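Local coordinates for putative esterase (Sulfolobus solfataricus P2, PDB 2RAU), which is probably a lipase or esterase of the alpha/beta-hydrolase superfamily and binds calcium ions in the crystal, at residues T68-N72 / G73-T77; S116-A119 / N120-W123; E336-K340 / D341-V345. All blocks are in the same frame, centred on the assembly; numbering follows the deposited sequence.

Interaction 1 (T68-N72 / G73-T77)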
loop_
_atom_site.group_PDB
_atom_site.type_symbol
_atom_site.label_atom_id
_atom_site.label_comp_id
_atom_site.label_asym_id
_atom_site.label_seq_id
_atom_site.Cartn_x
_atom_site.Cartn_y
_atom_site.Cartn_z
ATOM N N THR A 68 9.366 5.690 4.256
ATOM C CA THR A 68 9.621 6.784 5.160
ATOM C C THR A 68 8.380 7.489 5.754
ATOM O O THR A 68 8.525 8.471 6.495
ATOM C CB THR A 68 10.573 7.842 4.511
ATOM O OG1 THR A 68 10.043 8.227 3.257
ATOM C CG2 THR A 68 12.016 7.312 4.318
ATOM N N ILE A 69 7.176 6.978 5.502
ATOM C CA ILE A 69 5.967 7.542 6.087
ATOM C C ILE A 69 5.931 9.043 5.802
ATOM O O ILE A 69 5.694 9.878 6.684
ATOM C CB ILE A 69 5.818 7.208 7.604
ATOM C CG1 ILE A 69 6.417 5.791 7.904
ATOM C CG2 ILE A 69 4.329 7.206 8.029
ATOM C CD1 ILE A 69 6.357 5.361 9.362
ATOM N N SER A 70 6.185 9.345 4.529
ATOM C CA SER A 70 6.263 10.690 4.028
ATOM C C SER A 70 5.578 10.832 2.666
ATOM O O SER A 70 5.260 9.817 2.001
ATOM C CB SER A 70 7.740 11.089 3.996
ATOM O OG SER A 70 8.547 10.350 3.076
ATOM N N TRP A 71 5.281 12.086 2.300
ATOM C CA TRP A 71 4.703 12.453 0.989
ATOM C C TRP A 71 5.484 13.598 0.402
ATOM O O TRP A 71 5.520 14.690 0.967
ATOM C CB TRP A 71 3.261 12.893 1.183
ATOM C CG TRP A 71 2.509 13.209 -0.063
ATOM C CD1 TRP A 71 1.918 12.332 -0.922
ATOM C CD2 TRP A 71 2.249 14.515 -0.580
ATOM N NE1 TRP A 71 1.290 13.016 -1.923
ATOM C CE2 TRP A 71 1.518 14.356 -1.767
ATOM C CE3 TRP A 71 2.631 15.797 -0.184
ATOM C CZ2 TRP A 71 1.101 15.444 -2.533
ATOM C CZ3 TRP A 71 2.214 16.867 -0.923
ATOM C CH2 TRP A 71 1.439 16.694 -2.076
ATOM N N ASN A 72 6.189 13.341 -0.693
ATOM C CA ASN A 72 6.978 14.382 -1.309
ATOM C C ASN A 72 7.966 14.990 -0.382
ATOM O O ASN A 72 8.268 16.193 -0.441
ATOM C CB ASN A 72 6.055 15.444 -1.949
ATOM C CG ASN A 72 5.418 14.942 -3.233
ATOM O OD1 ASN A 72 6.099 14.391 -4.115
ATOM N ND2 ASN A 72 4.142 15.187 -3.386
ATOM N N GLY A 73 8.563 14.134 0.439
ATOM C CA GLY A 73 9.578 14.611 1.370
ATOM C C GLY A 73 9.036 15.340 2.589
ATOM O O GLY A 73 9.822 15.844 3.376
ATOM N N VAL A 74 7.711 15.388 2.758
ATOM C CA VAL A 74 7.090 15.938 3.960
ATOM C C VAL A 74 7.007 14.806 4.977
ATOM O O VAL A 74 6.354 13.807 4.725
ATOM C CB VAL A 74 5.672 16.541 3.711
ATOM C CG1 VAL A 74 5.050 17.105 5.012
ATOM C CG2 VAL A 74 5.712 17.563 2.589
ATOM N N HIS A 75 7.723 14.961 6.090
ATOM C CA HIS A 75 7.818 13.918 7.113
ATOM C C HIS A 75 6.921 14.197 8.337
ATOM O O HIS A 75 6.828 15.300 8.829
ATOM C CB HIS A 75 9.282 13.802 7.532
ATOM C CG HIS A 75 10.149 13.234 6.454
ATOM N ND1 HIS A 75 10.669 14.009 5.444
ATOM C CD2 HIS A 75 10.601 11.976 6.229
ATOM C CE1 HIS A 75 11.422 13.266 4.655
ATOM N NE2 HIS A 75 11.396 12.029 5.101
ATOM N N TYR A 76 6.282 13.131 8.777
ATOM C CA TYR A 76 5.284 13.127 9.825
ATOM C C TYR A 76 5.716 12.356 11.067
ATOM O O TYR A 76 5.141 12.554 12.133
ATOM C CB TYR A 76 3.957 12.558 9.268
ATOM C CG TYR A 76 3.316 13.480 8.275
ATOM C CD1 TYR A 76 2.607 14.580 8.712
ATOM C CD2 TYR A 76 3.463 13.287 6.887
ATOM C CE1 TYR A 76 2.039 15.470 7.805
ATOM C CE2 TYR A 76 2.913 14.170 5.994
ATOM C CZ TYR A 76 2.200 15.254 6.441
ATOM O OH TYR A 76 1.573 16.118 5.558
ATOM N N THR A 77 6.707 11.475 10.934
ATOM C CA THR A 77 7.195 10.646 12.034
ATOM C C THR A 77 8.569 10.078 11.709
ATOM O O THR A 77 9.102 10.292 10.601
ATOM C CB THR A 77 6.200 9.491 12.318
ATOM O OG1 THR A 77 6.511 8.925 13.576
ATOM C CG2 THR A 77 6.174 8.421 11.243
HETATM O O HOH W 1 7.965 10.686 8.185
#

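Interaction 2 (S116-A119 / N120-W123)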
loop_
_atom_site.group_PDB
_atom_site.type_symbol
_atom_site.label_atom_id
_atom_site.label_comp_id
_atom_site.label_asym_id
_atom_site.label_seq_id
_atom_site.Cartn_x
_atom_site.Cartn_y
_atom_site.Cartn_z
ATOM N N SER A 116 -9.053 14.835 -15.367
ATOM C CA SER A 116 -9.544 13.969 -16.451
ATOM C C SER A 116 -8.419 13.118 -17.042
ATOM O O SER A 116 -8.691 12.071 -17.608
ATOM C CB SER A 116 -10.255 14.819 -17.508
ATOM O OG SER A 116 -9.316 15.640 -18.180
ATOM N N PHE A 117 -7.148 13.517 -16.817
ATOM C CA PHE A 117 -6.000 12.737 -17.230
ATOM C C PHE A 117 -5.927 11.383 -16.493
ATOM O O PHE A 117 -5.172 10.491 -16.909
ATOM C CB PHE A 117 -4.686 13.517 -17.075
ATOM C CG PHE A 117 -4.323 13.844 -15.665
ATOM C CD1 PHE A 117 -3.624 12.940 -14.867
ATOM C CD2 PHE A 117 -4.658 15.079 -15.125
ATOM C CE1 PHE A 117 -3.308 13.258 -13.534
ATOM C CE2 PHE A 117 -4.341 15.398 -13.826
ATOM C CZ PHE A 117 -3.675 14.487 -13.007
ATOM N N THR A 118 -6.685 11.246 -15.403
ATOM C CA THR A 118 -6.785 9.981 -14.674
ATOM C C THR A 118 -7.892 9.035 -15.214
ATOM O O THR A 118 -8.042 7.909 -14.721
ATOM C CB THR A 118 -7.031 10.202 -13.185
ATOM O OG1 THR A 118 -8.389 10.592 -12.971
ATOM C CG2 THR A 118 -6.073 11.221 -12.588
ATOM N N ALA A 119 -8.625 9.449 -16.251
ATOM C CA ALA A 119 -9.782 8.673 -16.768
ATOM C C ALA A 119 -9.372 7.242 -17.201
ATOM O O ALA A 119 -10.125 6.295 -17.024
ATOM C CB ALA A 119 -10.443 9.429 -17.914
ATOM N N ASN A 120 -8.176 7.061 -17.738
ATOM C CA ASN A 120 -7.715 5.721 -18.149
ATOM C C ASN A 120 -6.616 5.183 -17.230
ATOM O O ASN A 120 -5.709 4.473 -17.668
ATOM C CB ASN A 120 -7.249 5.741 -19.613
ATOM C CG ASN A 120 -8.340 6.143 -20.532
ATOM O OD1 ASN A 120 -9.265 5.378 -20.745
ATOM N ND2 ASN A 120 -8.261 7.352 -21.081
ATOM N N TRP A 121 -6.680 5.554 -15.959
ATOM C CA TRP A 121 -5.838 4.922 -14.931
ATOM C C TRP A 121 -6.549 3.704 -14.358
ATOM O O TRP A 121 -6.995 3.716 -13.214
ATOM C CB TRP A 121 -5.525 5.942 -13.846
ATOM C CG TRP A 121 -4.473 6.944 -14.235
ATOM C CD1 TRP A 121 -3.973 7.185 -15.484
ATOM C CD2 TRP A 121 -3.851 7.882 -13.362
ATOM N NE1 TRP A 121 -3.041 8.194 -15.421
ATOM C CE2 TRP A 121 -2.957 8.641 -14.129
ATOM C CE3 TRP A 121 -3.941 8.127 -11.994
ATOM C CZ2 TRP A 121 -2.148 9.617 -13.576
ATOM C CZ3 TRP A 121 -3.150 9.122 -11.438
ATOM C CH2 TRP A 121 -2.267 9.847 -12.228
ATOM N N GLY A 122 -6.641 2.674 -15.193
ATOM C CA GLY A 122 -7.271 1.404 -14.887
ATOM C C GLY A 122 -6.253 0.304 -14.713
ATOM O O GLY A 122 -5.072 0.555 -14.548
ATOM N N TRP A 123 -6.722 -0.929 -14.802
ATOM C CA TRP A 123 -5.903 -2.104 -14.566
ATOM C C TRP A 123 -4.788 -2.305 -15.577
ATOM O O TRP A 123 -3.683 -2.697 -15.223
ATOM C CB TRP A 123 -6.800 -3.365 -14.477
ATOM C CG TRP A 123 -7.387 -3.474 -13.158
ATOM C CD1 TRP A 123 -8.707 -3.301 -12.800
ATOM C CD2 TRP A 123 -6.669 -3.664 -11.946
ATOM N NE1 TRP A 123 -8.844 -3.436 -11.449
ATOM C CE2 TRP A 123 -7.599 -3.647 -10.900
ATOM C CE3 TRP A 123 -5.325 -3.895 -11.650
ATOM C CZ2 TRP A 123 -7.226 -3.861 -9.571
ATOM C CZ3 TRP A 123 -4.953 -4.059 -10.332
ATOM C CH2 TRP A 123 -5.893 -4.075 -9.313
#

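Interaction 3 (E336-K340 / D341-V345)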
loop_
_atom_site.group_PDB
_atom_site.type_symbol
_atom_site.label_atom_id
_atom_site.label_comp_id
_atom_site.label_asym_id
_atom_site.label_seq_id
_atom_site.Cartn_x
_atom_site.Cartn_y
_atom_site.Cartn_z
ATOM N N GLU A 336 3.674 -1.739 17.516
ATOM C CA GLU A 336 4.706 -2.629 18.060
ATOM C C GLU A 336 4.368 -4.122 18.027
ATOM O O GLU A 336 5.269 -4.954 17.918
ATOM C CB GLU A 336 5.106 -2.183 19.458
ATOM C CG GLU A 336 4.001 -2.262 20.463
ATOM C CD GLU A 336 4.478 -1.971 21.900
ATOM O OE1 GLU A 336 5.683 -1.687 22.092
ATOM O OE2 GLU A 336 3.633 -2.055 22.814
ATOM N N ASN A 337 3.085 -4.466 18.059
ATOM C CA ASN A 337 2.676 -5.896 18.023
ATOM C C ASN A 337 2.684 -6.525 16.618
ATOM O O ASN A 337 2.664 -7.747 16.466
ATOM C CB ASN A 337 1.310 -6.048 18.691
ATOM C CG ASN A 337 1.303 -5.535 20.106
ATOM O OD1 ASN A 337 0.562 -4.583 20.487
ATOM N ND2 ASN A 337 2.121 -6.138 20.908
ATOM N N SER A 338 2.745 -5.686 15.595
ATOM C CA SER A 338 2.806 -6.144 14.208
ATOM C C SER A 338 4.142 -6.871 13.913
ATOM O O SER A 338 4.206 -7.701 13.024
ATOM C CB SER A 338 2.590 -4.981 13.239
ATOM O OG SER A 338 3.717 -4.115 13.141
ATOM N N GLU A 339 5.202 -6.545 14.654
ATOM C CA GLU A 339 6.455 -7.223 14.533
ATOM C C GLU A 339 6.262 -8.700 14.783
ATOM O O GLU A 339 6.642 -9.510 13.939
ATOM C CB GLU A 339 7.515 -6.660 15.479
ATOM C CG GLU A 339 8.899 -7.279 15.230
ATOM C CD GLU A 339 9.988 -6.851 16.213
ATOM O OE1 GLU A 339 9.728 -6.062 17.161
ATOM O OE2 GLU A 339 11.122 -7.339 16.041
ATOM N N LYS A 340 5.677 -9.053 15.926
ATOM C CA LYS A 340 5.436 -10.440 16.285
ATOM C C LYS A 340 4.413 -11.125 15.392
ATOM O O LYS A 340 4.618 -12.256 14.980
ATOM C CB LYS A 340 4.939 -10.540 17.747
ATOM C CG LYS A 340 4.383 -11.913 18.152
ATOM C CD LYS A 340 3.993 -11.974 19.656
ATOM C CE LYS A 340 2.745 -11.074 20.061
ATOM N NZ LYS A 340 1.339 -11.633 19.879
ATOM N N ASP A 341 3.299 -10.448 15.135
ATOM C CA ASP A 341 2.141 -11.074 14.509
ATOM C C ASP A 341 2.169 -11.096 13.001
ATOM O O ASP A 341 1.499 -11.945 12.413
ATOM C CB ASP A 341 0.848 -10.362 14.910
ATOM C CG ASP A 341 0.589 -10.388 16.430
ATOM O OD1 ASP A 341 1.017 -11.344 17.099
ATOM O OD2 ASP A 341 -0.050 -9.459 16.951
ATOM N N VAL A 342 2.868 -10.138 12.388
ATOM C CA VAL A 342 2.948 -10.047 10.910
ATOM C C VAL A 342 4.381 -10.155 10.378
ATOM O O VAL A 342 4.728 -11.072 9.666
ATOM C CB VAL A 342 2.255 -8.768 10.372
ATOM C CG1 VAL A 342 2.332 -8.676 8.838
ATOM C CG2 VAL A 342 0.803 -8.674 10.858
ATOM N N ASN A 343 5.230 -9.220 10.772
ATOM C CA ASN A 343 6.532 -9.070 10.127
ATOM C C ASN A 343 7.467 -10.251 10.295
ATOM O O ASN A 343 8.004 -10.750 9.280
ATOM C CB ASN A 343 7.179 -7.703 10.510
ATOM C CG ASN A 343 6.330 -6.512 10.112
ATOM O OD1 ASN A 343 5.450 -6.621 9.250
ATOM N ND2 ASN A 343 6.556 -5.378 10.773
ATOM N N SER A 344 7.634 -10.738 11.536
ATOM C CA SER A 344 8.423 -11.940 11.800
ATOM C C SER A 344 7.819 -13.183 11.166
ATOM O O SER A 344 8.545 -14.092 10.826
ATOM C CB SER A 344 8.582 -12.164 13.293
ATOM O OG SER A 344 7.308 -12.385 13.915
ATOM N N VAL A 345 6.498 -13.225 11.001
ATOM C CA VAL A 345 5.836 -14.393 10.409
ATOM C C VAL A 345 6.086 -14.411 8.900
ATOM O O VAL A 345 6.353 -15.464 8.317
ATOM C CB VAL A 345 4.296 -14.413 10.725
ATOM C CG1 VAL A 345 3.622 -15.641 10.054
ATOM C CG2 VAL A 345 4.077 -14.381 12.229
#

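Interaction 1 (T68-N72 / G73-T77)
S70 and H75, W71 and V74 pair across a tight beta hairpin, one residue pair on each face of a two-stranded antiparallel ribbon. W71 N donates to V74 O over 3.2 Å, and V74 N returns the bond to W71 O at 2.9 Å, closing a type I' turn. Both corner residues, N72 and G73, have positive phi, an easy conformation for asparagine and glycine; E64 of the preceding helix 63-68 accepts from N72 N and G73 N and also bonds S70 OG.

The non-hydrogen-bonded pair makes the aromatic contact. S70 CB lies over one face of the H75 imidazole, 3.9 Å from its centroid and 18° off the normal, a CH-pi contact. With CG anti to its carbonyl carbon (chi1 -69°), H75 brings its ring up to S70 CB, and ND1 makes a weak bond back to G73 O.

Apolar contact follows where the strands open: I69 CD1 reaches T77 CG2 at 3.6 Å, the two side chains slanting across each other beside P267 of helix 262-270. Here a water joins the backbones instead, 2.8 Å from I69 O and accepting from Y76 N at 3.0 Å.

Direct bonds near the turn and solvent-mediated ones at the open end imply a small surface hairpin in which E64 supplements the strand pairing by accepting the corner N-H groups.

Interaction 2 (S116-A119 / N120-W123)
T118 O accepts the backbone N-H of W121 at 3.0 Å, closing a type I beta turn through A119 and N120. The bond is fairly straight, with an N-H...O angle of 159°, but the donor stands above the carbonyl plane.

The same turn folds the indole of W121 back over the residues before it. T118 CG2 lies over one face, 3.8 Å from the centroid of the six-membered ring and close to its normal, a CH-pi contact. Threonine suits this place because its two branches part company: with chi1 at 75°, OG1 turns back to the carbonyl of L115 while the methyl is left for the ring. F117 turns its edge toward the indole face, an offset edge-to-face pair with CE1 3.8 Å from W121 CH2 and the planes at 72°; its ring also stacks with Y35. The polar rim of the indole is anchored separately, NE1 bonding the carboxylate of D36. A leucine in place of W121 would probably leave the T118 methyl and the F117 edge without an aromatic surface and D36 without its indole donor.

A119, small enough for a buried corner, lies against M200 and E201 of helix 197-203. Beyond W121, the centre of an inverse gamma turn, the 3-10 segment and type I turn lead into G122, the N-cap of helix 123-141.

Interaction 3 (E336-K340 / D341-V345)
The carboxylate of D341 meets K340 at one oxygen and two tyrosines at the other: K340 NZ forms a salt bridge at 2.8 Å with D341 OD1, which receives it on its syn lone pair, and OD2 is hydrogen-bonded to the hydroxyls of Y327 and Y257. All this sits on the opening turns of the C-terminal helix 338-353, which pass through a pi turn at 341-343. K340 can reach its neighbour because its long chain bends at chi3 (68°) and chi4 (85°), bringing NZ back to the aspartate and to Y257 OH; lysine and tyrosine are likely to stabilise the negative charge.

N343 ND2 bonds the carbonyl of R82, fixing the flat amide, and its side chain packs on I85 and Y88 of helix 85-91.

D341 N bonds N337 O at 3.1 Å, an ordinary helical step, but S338 O takes two donors, V342 N and N343 N, each at 2.9 Å, the second an i to i+5 bond that marks the wide turn. The five-residue step continues at E339 O, also gripped twice: S344 N approaches almost head-on, and S344 OG, on a short side chain, donates onto a lone pair of that oxygen at 3.0 Å.

Overall arrangement
The three contacts follow one another along the chain without overlapping, and none touches another. The centre of interaction 1 is about 26 Å from that of interaction 2 and about 23 Å from that of interaction 3, on the closing helix 338-353. Interactions 2 and 3 lie on opposite sides of the chain's centre, their centres about 36 Å apart. The mixed sheet typical of an alpha/beta hydrolase relates them: interaction 1 follows strand 52-56 and helix 63-68, interaction 2 lies between strand 94-100 and helix 123-141, and interaction 3 belongs to a helix lying against strand 320-324. Short-range bonds and packing thus fix each segment separately, well away from the centre of the fold.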